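Local coordinates for protein pilin (Streptococcus pyogenes serotype M1, PDB 3GLD) that forms the backbone of the pilus as stacked, covalently linked subunits, and so supports adhesion to host cells, bacterial aggregation and biofilm formation, at residues T118-Q123 and G142-S147; D46-E51 and Y99-A104; L19-N24 and V149-K154. The protein carries 2 engineered substitutions. All blocks are in the same frame, centred on the assembly; numbering follows the deposited sequence.

Interaction 1: residues T118-Q123 and G142-S147; sequences TSYTVQ and GYKEGS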
loop_
_atom_site.group_PDB
_atom_site.type_symbol
_atom_site.label_atom_id
_atom_site.label_comp_id
_atom_site.label_asym_id
_atom_site.label_seq_id
_atom_site.Cartn_x
_atom_site.Cartn_y
_atom_site.Cartn_z
ATOM N N THR A 118 -15.654 -3.760 -2.282
ATOM C CA THR A 118 -16.927 -3.497 -1.591
ATOM C C THR A 118 -17.780 -2.427 -2.285
ATOM O O THR A 118 -17.279 -1.416 -2.780
ATOM C CB THR A 118 -16.708 -3.155 -0.093
ATOM O OG1 THR A 118 -15.914 -4.184 0.519
ATOM C CG2 THR A 118 -18.031 -3.049 0.660
ATOM N N SER A 119 -19.081 -2.686 -2.337
ATOM C CA SER A 119 -20.035 -1.721 -2.844
ATOM C C SER A 119 -21.010 -1.461 -1.720
ATOM O O SER A 119 -21.530 -2.403 -1.110
ATOM C CB SER A 119 -20.759 -2.272 -4.072
ATOM O OG SER A 119 -21.520 -1.260 -4.723
ATOM N N TYR A 120 -21.238 -0.184 -1.425
ATOM C CA TYR A 120 -22.199 0.186 -0.410
ATOM C C TYR A 120 -23.481 0.741 -1.024
ATOM O O TYR A 120 -23.456 1.497 -1.997
ATOM C CB TYR A 120 -21.608 1.225 0.530
ATOM C CG TYR A 120 -20.541 0.707 1.467
ATOM C CD1 TYR A 120 -19.185 0.788 1.132
ATOM C CD2 TYR A 120 -20.886 0.191 2.713
ATOM C CE1 TYR A 120 -18.201 0.337 2.022
ATOM C CE2 TYR A 120 -19.927 -0.268 3.593
ATOM C CZ TYR A 120 -18.590 -0.196 3.249
ATOM O OH TYR A 120 -17.670 -0.650 4.153
ATOM N N THR A 121 -24.615 0.349 -0.456
ATOM C CA THR A 121 -25.861 1.010 -0.795
ATOM C C THR A 121 -26.054 2.084 0.258
ATOM O O THR A 121 -25.888 1.829 1.461
ATOM C CB THR A 121 -27.038 0.031 -0.862
ATOM O OG1 THR A 121 -26.747 -0.965 -1.854
ATOM C CG2 THR A 121 -28.329 0.759 -1.264
ATOM N N VAL A 122 -26.353 3.292 -0.210
ATOM C CA VAL A 122 -26.514 4.442 0.663
ATOM C C VAL A 122 -27.937 4.997 0.516
ATOM O O VAL A 122 -28.423 5.229 -0.600
ATOM C CB VAL A 122 -25.434 5.524 0.377
ATOM C CG1 VAL A 122 -25.834 6.899 0.930
ATOM C CG2 VAL A 122 -24.070 5.108 0.979
ATOM N N GLN A 123 -28.598 5.144 1.658
ATOM C CA GLN A 123 -29.950 5.707 1.769
ATOM C C GLN A 123 -29.799 7.096 2.379
ATOM O O GLN A 123 -29.285 7.221 3.488
ATOM C CB GLN A 123 -30.793 4.851 2.708
ATOM C CG GLN A 123 -31.193 3.483 2.177
ATOM C CD GLN A 123 -31.979 2.633 3.196
ATOM O OE1 GLN A 123 -32.153 3.011 4.350
ATOM N NE2 GLN A 123 -32.428 1.469 2.759
ATOM N N GLY A 142 -25.674 3.708 5.437
ATOM C CA GLY A 142 -25.039 2.866 4.443
ATOM C C GLY A 142 -24.995 1.417 4.877
ATOM O O GLY A 142 -24.956 1.104 6.056
ATOM N N TYR A 143 -25.025 0.523 3.923
ATOM C CA TYR A 143 -24.920 -0.864 4.286
ATOM C C TYR A 143 -24.303 -1.658 3.184
ATOM O O TYR A 143 -24.489 -1.392 1.993
ATOM C CB TYR A 143 -26.279 -1.465 4.693
ATOM C CG TYR A 143 -27.402 -1.234 3.704
ATOM C CD1 TYR A 143 -28.275 -0.154 3.856
ATOM C CD2 TYR A 143 -27.605 -2.105 2.630
ATOM C CE1 TYR A 143 -29.320 0.065 2.945
ATOM C CE2 TYR A 143 -28.652 -1.897 1.712
ATOM C CZ TYR A 143 -29.497 -0.811 1.875
ATOM O OH TYR A 143 -30.530 -0.601 0.981
ATOM N N LYS A 144 -23.517 -2.625 3.618
ATOM C CA LYS A 144 -23.175 -3.742 2.789
ATOM C C LYS A 144 -23.772 -4.918 3.525
ATOM O O LYS A 144 -23.744 -4.987 4.764
ATOM C CB LYS A 144 -21.654 -3.886 2.610
ATOM C CG LYS A 144 -20.835 -4.064 3.887
ATOM C CD LYS A 144 -19.461 -4.613 3.563
ATOM C CE LYS A 144 -18.469 -4.367 4.695
ATOM N NZ LYS A 144 -17.117 -4.919 4.364
ATOM N N GLU A 145 -24.385 -5.798 2.747
ATOM C CA GLU A 145 -24.807 -7.104 3.208
ATOM C C GLU A 145 -25.586 -7.182 4.530
ATOM O O GLU A 145 -25.400 -8.104 5.332
ATOM C CB GLU A 145 -23.597 -8.030 3.174
ATOM C CG GLU A 145 -22.817 -7.780 1.893
ATOM C CD GLU A 145 -21.917 -8.912 1.504
ATOM O OE1 GLU A 145 -21.442 -9.638 2.408
ATOM O OE2 GLU A 145 -21.699 -9.069 0.275
ATOM N N GLY A 146 -26.484 -6.231 4.738
ATOM C CA GLY A 146 -27.484 -6.381 5.776
ATOM C C GLY A 146 -27.013 -6.086 7.176
ATOM O O GLY A 146 -27.639 -6.481 8.167
ATOM N N SER A 147 -25.894 -5.402 7.266
ATOM C CA SER A 147 -25.573 -4.725 8.496
ATOM C C SER A 147 -25.371 -3.261 8.130
ATOM O O SER A 147 -24.624 -2.948 7.200
ATOM C CB SER A 147 -24.344 -5.353 9.169
ATOM O OG SER A 147 -24.537 -6.757 9.364
HETATM O O HOH W 1 -24.520 -2.833 -0.896
#

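Interaction 2: residues D46-E51 and Y99-A104; sequences DTTVNE and YYKVTA. Engineered in segment 99-104: Ala104 (natural residue Glu).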
loop_
_atom_site.group_PDB
_atom_site.type_symbol
_atom_site.label_atom_id
_atom_site.label_comp_id
_atom_site.label_asym_id
_atom_site.label_seq_id
_atom_site.Cartn_x
_atom_site.Cartn_y
_atom_site.Cartn_z
ATOM N N ASP A 46 -28.414 5.007 -7.259
ATOM C CA ASP A 46 -28.767 3.599 -7.438
ATOM C C ASP A 46 -29.887 3.447 -8.476
ATOM O O ASP A 46 -31.019 3.875 -8.242
ATOM C CB ASP A 46 -29.184 2.991 -6.096
ATOM C CG ASP A 46 -29.585 1.538 -6.208
ATOM O OD1 ASP A 46 -29.778 1.049 -7.346
ATOM O OD2 ASP A 46 -29.706 0.880 -5.151
ATOM N N THR A 47 -29.556 2.816 -9.601
ATOM C CA THR A 47 -30.431 2.686 -10.775
ATOM C C THR A 47 -31.509 1.597 -10.610
ATOM O O THR A 47 -32.498 1.571 -11.351
ATOM C CB THR A 47 -29.569 2.434 -12.069
ATOM O OG1 THR A 47 -28.991 3.671 -12.505
ATOM C CG2 THR A 47 -30.391 1.861 -13.223
ATOM N N THR A 48 -31.312 0.724 -9.621
ATOM C CA THR A 48 -32.118 -0.483 -9.450
ATOM C C THR A 48 -33.308 -0.300 -8.508
ATOM O O THR A 48 -33.980 -1.277 -8.164
ATOM C CB THR A 48 -31.251 -1.658 -8.931
ATOM O OG1 THR A 48 -30.796 -1.377 -7.600
ATOM C CG2 THR A 48 -30.036 -1.894 -9.841
ATOM N N VAL A 49 -33.568 0.940 -8.091
ATOM C CA VAL A 49 -34.664 1.221 -7.159
ATOM C C VAL A 49 -36.030 1.091 -7.815
ATOM O O VAL A 49 -36.261 1.616 -8.912
ATOM C CB VAL A 49 -34.561 2.637 -6.536
ATOM C CG1 VAL A 49 -35.625 2.833 -5.457
ATOM C CG2 VAL A 49 -33.207 2.843 -5.951
ATOM N N ASN A 50 -36.930 0.393 -7.127
ATOM C CA ASN A 50 -38.340 0.403 -7.488
ATOM C C ASN A 50 -38.929 1.694 -6.933
ATOM O O ASN A 50 -39.081 1.852 -5.714
ATOM C CB ASN A 50 -39.064 -0.825 -6.920
ATOM C CG ASN A 50 -39.997 -1.469 -7.923
ATOM O OD1 ASN A 50 -39.925 -2.680 -8.168
ATOM N ND2 ASN A 50 -40.877 -0.667 -8.521
ATOM N N GLU A 51 -39.222 2.629 -7.829
ATOM C CA GLU A 51 -39.698 3.931 -7.408
ATOM C C GLU A 51 -41.195 3.977 -7.136
ATOM O O GLU A 51 -42.034 3.610 -7.976
ATOM C CB GLU A 51 -39.311 5.021 -8.404
ATOM C CG GLU A 51 -37.855 5.477 -8.300
ATOM C CD GLU A 51 -37.603 6.790 -9.024
ATOM O OE1 GLU A 51 -38.115 6.949 -10.156
ATOM O OE2 GLU A 51 -36.888 7.661 -8.471
ATOM N N TYR A 99 -31.724 6.616 -2.896
ATOM C CA TYR A 99 -30.743 5.526 -2.977
ATOM C C TYR A 99 -29.524 5.835 -3.841
ATOM O O TYR A 99 -29.637 6.322 -4.965
ATOM C CB TYR A 99 -31.399 4.238 -3.477
ATOM C CG TYR A 99 -32.268 3.590 -2.437
ATOM C CD1 TYR A 99 -33.463 4.187 -2.051
ATOM C CD2 TYR A 99 -31.900 2.384 -1.828
ATOM C CE1 TYR A 99 -34.273 3.615 -1.106
ATOM C CE2 TYR A 99 -32.711 1.800 -0.867
ATOM C CZ TYR A 99 -33.905 2.433 -0.517
ATOM O OH TYR A 99 -34.750 1.919 0.427
ATOM N N TYR A 100 -28.353 5.549 -3.284
ATOM C CA TYR A 100 -27.100 5.711 -3.999
ATOM C C TYR A 100 -26.247 4.458 -3.822
ATOM O O TYR A 100 -26.492 3.647 -2.929
ATOM C CB TYR A 100 -26.304 6.888 -3.445
ATOM C CG TYR A 100 -26.936 8.243 -3.577
ATOM C CD1 TYR A 100 -27.887 8.685 -2.641
ATOM C CD2 TYR A 100 -26.595 9.087 -4.625
ATOM C CE1 TYR A 100 -28.484 9.942 -2.755
ATOM C CE2 TYR A 100 -27.170 10.339 -4.744
ATOM C CZ TYR A 100 -28.116 10.760 -3.805
ATOM O OH TYR A 100 -28.685 12.009 -3.906
ATOM N N LYS A 101 -25.202 4.345 -4.638
ATOM C CA LYS A 101 -24.187 3.310 -4.452
ATOM C C LYS A 101 -22.838 3.998 -4.335
ATOM O O LYS A 101 -22.550 4.921 -5.100
ATOM C CB LYS A 101 -24.171 2.339 -5.631
ATOM C CG LYS A 101 -25.446 1.556 -5.807
ATOM C CD LYS A 101 -25.158 0.145 -6.333
ATOM C CE LYS A 101 -26.464 -0.639 -6.483
ATOM N NZ LYS A 101 -26.410 -1.651 -7.575
ATOM N N VAL A 102 -22.039 3.554 -3.367
ATOM C CA VAL A 102 -20.710 4.098 -3.126
ATOM C C VAL A 102 -19.670 3.002 -3.382
ATOM O O VAL A 102 -19.770 1.914 -2.805
ATOM C CB VAL A 102 -20.565 4.596 -1.688
ATOM C CG1 VAL A 102 -19.108 5.026 -1.399
ATOM C CG2 VAL A 102 -21.527 5.758 -1.434
ATOM N N THR A 103 -18.698 3.303 -4.245
ATOM C CA THR A 103 -17.636 2.355 -4.618
ATOM C C THR A 103 -16.250 3.023 -4.552
ATOM O O THR A 103 -16.139 4.256 -4.536
ATOM C CB THR A 103 -17.845 1.757 -6.027
ATOM O OG1 THR A 103 -18.015 2.813 -6.983
ATOM C CG2 THR A 103 -19.070 0.819 -6.063
ATOM N N ALA A 104 -15.210 2.197 -4.477
ATOM C CA ALA A 104 -13.831 2.685 -4.533
ATOM C C ALA A 104 -13.359 2.532 -5.957
ATOM O O ALA A 104 -13.456 1.437 -6.524
ATOM C CB ALA A 104 -12.944 1.892 -3.587
#

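Interaction 3: residues L19-N24 and V149-K154; sequences LTVTKN and VPIQFK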
loop_
_atom_site.group_PDB
_atom_site.type_symbol
_atom_site.label_atom_id
_atom_site.label_comp_id
_atom_site.label_asym_id
_atom_site.label_seq_id
_atom_site.Cartn_x
_atom_site.Cartn_y
_atom_site.Cartn_z
ATOM N N LEU A 19 -21.616 12.705 4.114
ATOM C CA LEU A 19 -21.330 11.301 4.391
ATOM C C LEU A 19 -19.820 11.111 4.480
ATOM O O LEU A 19 -19.090 11.440 3.534
ATOM C CB LEU A 19 -21.903 10.407 3.288
ATOM C CG LEU A 19 -21.677 8.902 3.433
ATOM C CD1 LEU A 19 -22.448 8.333 4.633
ATOM C CD2 LEU A 19 -22.076 8.184 2.159
ATOM N N THR A 20 -19.371 10.573 5.613
ATOM C CA THR A 20 -17.952 10.335 5.861
ATOM C C THR A 20 -17.531 8.999 5.250
ATOM O O THR A 20 -18.202 8.004 5.438
ATOM C CB THR A 20 -17.641 10.318 7.376
ATOM O OG1 THR A 20 -17.803 11.644 7.884
ATOM C CG2 THR A 20 -16.178 9.887 7.651
ATOM N N VAL A 21 -16.418 9.000 4.521
ATOM C CA VAL A 21 -15.820 7.753 4.038
ATOM C C VAL A 21 -14.511 7.524 4.790
ATOM O O VAL A 21 -13.688 8.429 4.882
ATOM C CB VAL A 21 -15.538 7.800 2.527
ATOM C CG1 VAL A 21 -14.803 6.527 2.074
ATOM C CG2 VAL A 21 -16.824 7.961 1.753
ATOM N N THR A 22 -14.327 6.327 5.336
ATOM C CA THR A 22 -13.086 6.010 6.047
ATOM C C THR A 22 -12.269 5.049 5.199
ATOM O O THR A 22 -12.783 4.042 4.702
ATOM C CB THR A 22 -13.336 5.384 7.438
ATOM O OG1 THR A 22 -14.027 6.323 8.269
ATOM C CG2 THR A 22 -12.026 5.026 8.117
ATOM N N LYS A 23 -10.999 5.384 5.012
ATOM C CA LYS A 23 -10.092 4.530 4.247
ATOM C C LYS A 23 -8.982 4.032 5.158
ATOM O O LYS A 23 -8.356 4.815 5.875
ATOM C CB LYS A 23 -9.536 5.295 3.033
ATOM C CG LYS A 23 -8.511 4.537 2.175
ATOM C CD LYS A 23 -9.032 3.176 1.706
ATOM C CE LYS A 23 -8.143 2.565 0.669
ATOM N NZ LYS A 23 -6.744 2.335 1.157
ATOM N N ASN A 24 -8.771 2.723 5.146
ATOM C CA ASN A 24 -7.679 2.102 5.862
ATOM C C ASN A 24 -6.760 1.388 4.865
ATOM O O ASN A 24 -7.205 0.926 3.815
ATOM C CB ASN A 24 -8.208 1.104 6.900
ATOM C CG ASN A 24 -8.790 1.783 8.147
ATOM O OD1 ASN A 24 -9.947 1.554 8.509
ATOM N ND2 ASN A 24 -7.982 2.594 8.817
ATOM N N VAL A 149 -23.672 -0.008 8.606
ATOM C CA VAL A 149 -22.278 0.202 9.003
ATOM C C VAL A 149 -21.732 1.493 8.405
ATOM O O VAL A 149 -22.288 1.993 7.424
ATOM C CB VAL A 149 -21.353 -0.985 8.571
ATOM C CG1 VAL A 149 -21.549 -2.201 9.478
ATOM C CG2 VAL A 149 -21.539 -1.355 7.089
ATOM N N PRO A 150 -20.646 2.042 9.000
ATOM C CA PRO A 150 -19.934 3.166 8.398
ATOM C C PRO A 150 -19.390 2.799 7.031
ATOM O O PRO A 150 -19.119 1.627 6.762
ATOM C CB PRO A 150 -18.764 3.397 9.362
ATOM C CG PRO A 150 -19.296 2.949 10.671
ATOM C CD PRO A 150 -20.107 1.722 10.337
ATOM N N ILE A 151 -19.253 3.797 6.168
ATOM C CA ILE A 151 -18.644 3.593 4.867
ATOM C C ILE A 151 -17.130 3.529 5.104
ATOM O O ILE A 151 -16.480 4.532 5.428
ATOM C CB ILE A 151 -19.021 4.717 3.858
ATOM C CG1 ILE A 151 -20.541 4.988 3.842
ATOM C CG2 ILE A 151 -18.497 4.395 2.458
ATOM C CD1 ILE A 151 -21.432 3.747 3.677
ATOM N N GLN A 152 -16.596 2.324 4.980
ATOM C CA GLN A 152 -15.184 2.052 5.207
ATOM C C GLN A 152 -14.671 1.206 4.054
ATOM O O GLN A 152 -15.365 0.298 3.576
ATOM C CB GLN A 152 -14.986 1.328 6.541
ATOM C CG GLN A 152 -14.809 2.273 7.726
ATOM C CD GLN A 152 -15.195 1.672 9.070
ATOM O OE1 GLN A 152 -15.320 0.451 9.219
ATOM N NE2 GLN A 152 -15.401 2.543 10.063
ATOM N N PHE A 153 -13.466 1.541 3.599
ATOM C CA PHE A 153 -12.767 0.773 2.578
ATOM C C PHE A 153 -11.360 0.386 3.082
ATOM O O PHE A 153 -10.666 1.200 3.704
ATOM C CB PHE A 153 -12.671 1.583 1.288
ATOM C CG PHE A 153 -13.979 1.716 0.549
ATOM C CD1 PHE A 153 -14.445 0.690 -0.267
ATOM C CD2 PHE A 153 -14.735 2.885 0.650
ATOM C CE1 PHE A 153 -15.659 0.808 -0.968
ATOM C CE2 PHE A 153 -15.933 3.020 -0.048
ATOM C CZ PHE A 153 -16.397 1.976 -0.858
ATOM N N LYS A 154 -10.942 -0.851 2.815
ATOM C CA LYS A 154 -9.647 -1.341 3.303
ATOM C C LYS A 154 -8.881 -1.983 2.152
ATOM O O LYS A 154 -9.147 -3.124 1.798
ATOM C CB LYS A 154 -9.840 -2.343 4.452
ATOM C CG LYS A 154 -8.526 -2.769 5.152
ATOM C CD LYS A 154 -8.733 -3.424 6.532
ATOM C CE LYS A 154 -9.229 -4.863 6.411
ATOM N NZ LYS A 154 -9.072 -5.634 7.689
HETATM O O HOH W 2 -19.737 6.598 7.266
HETATM O O HOH W 3 -16.549 5.958 8.012
#

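Interaction 1: residues T118-Q123 and G142-S147
Residues 118-123 and 142-147 belong to the two arms of a beta hairpin, crossing antiparallel at 147°. Thr121 and Tyr143 form a hydrogen-bonded pair: Thr121 N donates to Tyr143 O at 3.0 Å, and Tyr143 N donates to Thr121 O at 2.9 Å, nearly along the C=O axis. Packing is densest where their side chains lie alongside each other on one face. Tyr143 CG occupies the crowded position between backbone N and carbonyl carbon (chi1 51°), and this turns the ring back over Thr121. Thr121 CB comes within 3.6 Å of Tyr143 CE2, while Thr121 CG2 reaches Tyr143 OH at 3.4 Å. The Gln123 amide stands at the ring edge, its plane almost perpendicular to the ring, and Gln123 NE2 gives Tyr143 OH a weak, bent bond of 3.3 Å.

Toward Thr118 and Lys144 the contact loosens. Here a water adds to the direct pairing, donating to Ser119 O and Tyr143 O and accepting from Thr121 OG1. Lys144, extended beyond CG, crosses the Thr118 side chain at about a right angle, Lys144 CD 3.6 Å from Thr118 CG2, before the chain reverses through a type I' turn with exposed Glu145 and Gly146. On the other face, Tyr120 packs edge-to-face with Phe153 and bonds through OH to Gln152 O. The sheet order is 96-104, 119-129, 134-144, 147-148, each strand antiparallel to the next.

Interaction 2: residues D46-E51 and Y99-A104
An Asx turn at Asp46 begins the loop that leaves strand 37-45, and it lies against strand 96-104 of the same sheet in the N-terminal beta domain. The backbone link is one bond, Asp46 N to Tyr99 O, 2.9 Å long and straight at the hydrogen (165°). It carries on the pairing that joins Lys101 to Glu44, two residues earlier along the loop's chain, but the donor approaches from above the carbonyl plane, consistent with a chain already turning out of the sheet.

The Asp46 side chain points at the strand and makes the largest single contribution to the contact. Its CB sits 3.6 Å from Tyr99 CB, the two side chains running alongside in the same direction. With CG anti to the backbone N (chi1 179°), the carboxylate extends across Lys101, and Asp46 CG lies 3.8 Å from Lys101 CE. At the tip the two oxygens part company. OD1 turns back to its own loop and is gripped twice: Thr48 N donates to Asp46 OD1 at 2.8 Å from above the carboxylate plane, which closes the Asx turn, and Thr48 OG1 donates to Asp46 OD1 at 2.6 Å on its syn lone pair. Asp46 OD2 looks instead to the strand, where it meets Lys101 CE at 3.8 Å and, a little farther off, Tyr99 CB.

No salt bridge forms, Lys101 NZ staying 4.3 Å from Asp46 OD1, though the lysine may still help stabilise the buried carboxylate's charge; its CE and CG do the touching. Farther along the loop, Val49 packs on Lys55 of strand 55-57, which pairs with strand 96-104. The Val49 side chain crosses that of Tyr99 at about a right angle; Val49 CG2, anti to the carbonyl carbon, closes to 3.4 Å from Tyr99 CB.

Interaction 3: residues L19-N24 and V149-K154
Two parallel strands, 18-27 and 151-169, their short segments 20° apart, meet at the isopeptide site of the N-terminal domain, whose natural cross-link joins Lys23, in segment 19-24, to Asn155. Thr22 N-H and C=O both point to the partner strand and bond on either side of Gln152, the parallel pattern: Thr22 N donates to Ile151 O at 2.8 Å, and Phe153 N to Thr22 O, also at 2.8 Å. Next, Asn24 N meets Phe153 O at 2.8 Å, nearly along the C=O axis (171°). At the other end the strands diverge, and a water bridges Thr20 O and Ile151 N; a second links Thr22 OG1 with Ile151 O.

The face of Val21, Ile151 and Phe153 is largely apolar, and Lys23 shares it. Ile151 CG1 lies 3.9 Å from Leu19 CD2, and Val21 CG1 approaches the Phe153 ring in its plane, 3.9 Å from CD2. Lys23 CG is anti to the backbone N (chi1 177°); a bend at chi2 sets Lys23 CD 3.3 Å from Phe153 O, and another at chi4 orients Lys23 NZ, which donates to Asn24 O at 3.0 Å from above the carbonyl plane. On the outer face, Thr22 CB lies 3.5 Å from Gln152 CG.

Phe39 gives Lys23 a cation-pi partner, and Phe153 packs on Phe41. Strand 80-86 pairs antiparallel with 18-27, and Ile151 and Phe153 face Val102 of strand 96-104.

How the interactions relate
All three contacts fall within the N-terminal domain and touch one another. Interactions 1 and 2, centred 10 Å apart, share a sheet: strands 119-129 and 96-104 are neighbours, with Val122 O 2.7 Å from Tyr100 N. Interaction 3 lies in the other sheet; its segments enclose both other contacts along the chain. Its centre is 11 Å from interaction 1, where Thr118 O lies 3.3 Å from Phe153 CE1. Although interactions 2 and 3 are 17 Å apart, they touch at the isopeptide site, where Phe153 CE1 lies 3.8 Å from N of the engineered Ala104, whose side chain is about 7 Å from that of Thr118. That position is natively the glutamate that promotes the Lys23-Asn155 cross-link.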